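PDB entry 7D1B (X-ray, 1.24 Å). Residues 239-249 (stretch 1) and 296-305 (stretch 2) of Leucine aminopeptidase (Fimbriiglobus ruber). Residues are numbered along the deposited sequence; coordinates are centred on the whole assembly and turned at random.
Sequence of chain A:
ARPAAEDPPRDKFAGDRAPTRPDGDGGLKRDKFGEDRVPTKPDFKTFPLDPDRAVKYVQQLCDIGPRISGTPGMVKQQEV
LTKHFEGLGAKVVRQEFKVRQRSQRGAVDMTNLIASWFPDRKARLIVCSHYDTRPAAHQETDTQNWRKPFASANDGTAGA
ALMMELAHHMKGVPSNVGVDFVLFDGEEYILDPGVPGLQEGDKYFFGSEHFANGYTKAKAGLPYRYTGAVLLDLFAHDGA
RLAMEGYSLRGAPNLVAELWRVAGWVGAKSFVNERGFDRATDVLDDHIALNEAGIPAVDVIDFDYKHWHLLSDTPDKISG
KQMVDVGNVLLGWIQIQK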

# COMPACT_ATOMS: atom_id res chain seq x y z
N GLY A 239 -12.60 -4.51 -12.38
CA GLY A 239 -13.17 -3.31 -12.97
C GLY A 239 -12.88 -2.05 -12.20
O GLY A 239 -13.57 -1.05 -12.39
N ALA A 240 -11.85 -2.07 -11.34
CA ALA A 240 -11.52 -0.89 -10.55
C ALA A 240 -11.33 0.34 -11.43
O ALA A 240 -10.84 0.25 -12.57
CB ALA A 240 -10.23 -1.15 -9.77
N ARG A 241 -11.73 1.49 -10.90
CA ARG A 241 -11.54 2.78 -11.55
C ARG A 241 -10.51 3.57 -10.74
O ARG A 241 -10.84 4.18 -9.72
CB ARG A 241 -12.87 3.52 -11.65
CG ARG A 241 -12.75 4.91 -12.23
CD ARG A 241 -14.13 5.62 -12.26
NE ARG A 241 -13.98 7.06 -12.51
CZ ARG A 241 -13.70 7.96 -11.56
NH1 ARG A 241 -13.58 7.59 -10.30
NH2 ARG A 241 -13.52 9.23 -11.89
N LEU A 242 -9.25 3.51 -11.18
CA LEU A 242 -8.13 4.14 -10.48
C LEU A 242 -7.99 5.55 -11.04
O LEU A 242 -7.32 5.77 -12.06
CB LEU A 242 -6.85 3.31 -10.60
CG LEU A 242 -6.96 1.85 -10.12
CD1 LEU A 242 -5.65 1.12 -10.38
CD2 LEU A 242 -7.37 1.76 -8.65
N ALA A 243 -8.68 6.49 -10.41
CA ALA A 243 -8.74 7.87 -10.84
C ALA A 243 -7.76 8.73 -10.04
O ALA A 243 -7.04 8.24 -9.17
CB ALA A 243 -10.19 8.39 -10.78
N MET A 244 -7.74 10.02 -10.34
CA MET A 244 -6.74 10.92 -9.80
C MET A 244 -7.33 11.72 -8.64
O MET A 244 -8.28 12.48 -8.82
CB MET A 244 -6.27 11.85 -10.92
CG MET A 244 -5.62 11.08 -12.05
SD MET A 244 -5.29 12.15 -13.45
CE MET A 244 -4.18 11.11 -14.40
N GLU A 245 -6.78 11.53 -7.45
CA GLU A 245 -7.30 12.33 -6.34
C GLU A 245 -6.36 13.47 -6.01
O GLU A 245 -5.20 13.49 -6.43
CB GLU A 245 -7.78 11.58 -5.09
CG GLU A 245 -6.70 10.90 -4.23
CD GLU A 245 -5.88 11.86 -3.36
OE1 GLU A 245 -4.64 11.74 -3.39
OE2 GLU A 245 -6.45 12.75 -2.68
N GLY A 246 -6.92 14.45 -5.30
CA GLY A 246 -6.31 15.76 -5.26
C GLY A 246 -4.98 15.81 -4.54
O GLY A 246 -4.08 16.55 -4.96
N TYR A 247 -4.83 15.10 -3.42
CA TYR A 247 -3.54 15.21 -2.74
C TYR A 247 -2.42 14.65 -3.60
O TYR A 247 -1.31 15.20 -3.62
CB TYR A 247 -3.59 14.53 -1.38
CG TYR A 247 -4.48 15.24 -0.40
CD1 TYR A 247 -4.11 16.46 0.15
CD2 TYR A 247 -5.68 14.68 -0.01
CE1 TYR A 247 -4.93 17.11 1.07
CE2 TYR A 247 -6.51 15.31 0.91
CZ TYR A 247 -6.13 16.53 1.43
OH TYR A 247 -6.95 17.17 2.33
N SER A 248 -2.70 13.57 -4.34
CA SER A 248 -1.74 12.98 -5.26
C SER A 248 -1.41 13.93 -6.39
O SER A 248 -0.24 14.12 -6.74
CB SER A 248 -2.34 11.71 -5.85
OG SER A 248 -2.59 10.74 -4.84
N LEU A 249 -2.44 14.53 -6.99
CA LEU A 249 -2.22 15.48 -8.07
C LEU A 249 -1.38 16.67 -7.61
O LEU A 249 -0.46 17.11 -8.31
CB LEU A 249 -3.55 16.00 -8.62
CG LEU A 249 -4.32 15.02 -9.50
CD1 LEU A 249 -5.75 15.49 -9.68
CD2 LEU A 249 -3.62 14.80 -10.83
N PRO A 296 7.31 13.00 -3.13
CA PRO A 296 6.11 12.97 -3.98
C PRO A 296 5.46 11.60 -3.87
O PRO A 296 6.12 10.57 -4.05
CB PRO A 296 6.67 13.22 -5.38
CG PRO A 296 8.01 13.91 -5.17
CD PRO A 296 8.54 13.32 -3.89
N ALA A 297 4.16 11.58 -3.54
CA ALA A 297 3.50 10.32 -3.22
C ALA A 297 2.09 10.31 -3.79
O ALA A 297 1.28 11.22 -3.55
CB ALA A 297 3.48 10.07 -1.71
N VAL A 298 1.79 9.24 -4.52
CA VAL A 298 0.51 9.07 -5.21
C VAL A 298 -0.24 7.91 -4.59
O VAL A 298 0.33 6.84 -4.36
CB VAL A 298 0.75 8.81 -6.71
CG1 VAL A 298 -0.53 8.36 -7.42
CG2 VAL A 298 1.36 10.03 -7.35
N ASP A 299 -1.55 8.10 -4.39
CA ASP A 299 -2.45 7.05 -3.94
C ASP A 299 -3.11 6.42 -5.16
O ASP A 299 -3.83 7.10 -5.90
CB ASP A 299 -3.50 7.66 -3.00
CG ASP A 299 -4.21 6.63 -2.14
OD1 ASP A 299 -3.97 5.41 -2.27
OD2 ASP A 299 -5.02 7.11 -1.30
N VAL A 300 -2.84 5.14 -5.37
CA VAL A 300 -3.44 4.35 -6.43
C VAL A 300 -4.62 3.65 -5.76
O VAL A 300 -4.44 2.70 -4.99
CB VAL A 300 -2.42 3.38 -7.04
CG1 VAL A 300 -3.11 2.38 -7.97
CG2 VAL A 300 -1.37 4.18 -7.80
N ILE A 301 -5.83 4.16 -6.04
CA ILE A 301 -7.01 3.87 -5.24
C ILE A 301 -8.25 4.02 -6.11
O ILE A 301 -8.31 4.90 -6.98
CB ILE A 301 -7.07 4.83 -4.01
CG1 ILE A 301 -8.30 4.56 -3.12
CG2 ILE A 301 -7.01 6.31 -4.44
CD1 ILE A 301 -8.21 5.24 -1.76
N ASP A 302 -9.26 3.19 -5.84
CA ASP A 302 -10.62 3.45 -6.30
C ASP A 302 -11.47 3.58 -5.04
O ASP A 302 -11.90 2.58 -4.45
CB ASP A 302 -11.14 2.34 -7.20
CG ASP A 302 -12.58 2.54 -7.61
OD1 ASP A 302 -13.19 3.58 -7.24
OD2 ASP A 302 -13.09 1.65 -8.34
N PHE A 303 -11.72 4.83 -4.63
CA PHE A 303 -12.40 5.03 -3.36
C PHE A 303 -13.88 4.70 -3.45
O PHE A 303 -14.55 4.73 -2.42
CB PHE A 303 -12.14 6.47 -2.88
CG PHE A 303 -12.40 6.71 -1.40
CD1 PHE A 303 -12.20 5.73 -0.42
CD2 PHE A 303 -12.85 7.95 -0.99
CE1 PHE A 303 -12.44 6.00 0.93
CE2 PHE A 303 -13.09 8.22 0.36
CZ PHE A 303 -12.88 7.24 1.31
N ASP A 304 -14.39 4.38 -4.63
CA ASP A 304 -15.77 3.92 -4.77
C ASP A 304 -15.91 2.40 -4.65
O ASP A 304 -17.01 1.88 -4.87
CB ASP A 304 -16.38 4.44 -6.07
CG ASP A 304 -16.52 5.94 -6.07
OD1 ASP A 304 -16.86 6.52 -5.01
OD2 ASP A 304 -16.26 6.55 -7.13
N TYR A 305 -14.85 1.69 -4.26
CA TYR A 305 -14.95 0.26 -4.03
C TYR A 305 -16.21 -0.06 -3.24
O TYR A 305 -16.42 0.46 -2.14
CB TYR A 305 -13.73 -0.18 -3.23
CG TYR A 305 -13.73 -1.63 -2.81
CD1 TYR A 305 -14.03 -2.65 -3.71
CD2 TYR A 305 -13.39 -1.98 -1.51
CE1 TYR A 305 -13.99 -3.99 -3.32
CE2 TYR A 305 -13.35 -3.31 -1.11
CZ TYR A 305 -13.64 -4.31 -2.02
OH TYR A 305 -13.57 -5.64 -1.66
O HOH W 1 -14.61 5.26 -8.94
O HOH W 2 -5.66 6.01 -8.25
O HOH W 3 -4.95 9.24 -7.33

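Only two direct hydrogen bonds join these stretches, one near each end of the contact, and between them ordered water takes the place of strand pairing. Water 3 accepts from E245 N (2.9 Å) and lies 2.8 Å from D299 O and 3.0 Å from A243 O, while water 2 accepts from I301 N (2.9 Å) and sits 2.8 Å from A243 O. The backbones thus communicate through solvent where A243 N and I301 O, 3.8 Å apart, do not bond directly. Beside this gap, L242 CA approaches I301 O at 3.6 Å in a nearly linear CA-H...O contact, and the L242 side chain adds apolar packing, with CD1 3.7 Å from V300 CG1.

At one end, D299 N donates to S248 OG (2.9 Å, 178°). The serine hydroxyl in turn donates to E245 OE1 (2.7 Å), so the carboxylate that caps the helix, accepting from S248 N and Y247 N, also orients the hydroxyl to receive the strand amide.

At the other end, D302 OD2 accepts from R241 N (2.9 Å, 173°), while D302 OD1 accepts from D304 N (3.0 Å) within its beta turn. R241 NH1 stands 4.3 Å from D304 OD2, out of the guanidinium plane; water 1 bridges them, accepting from NH1 and donating to D304 OD2 and D302 OD1.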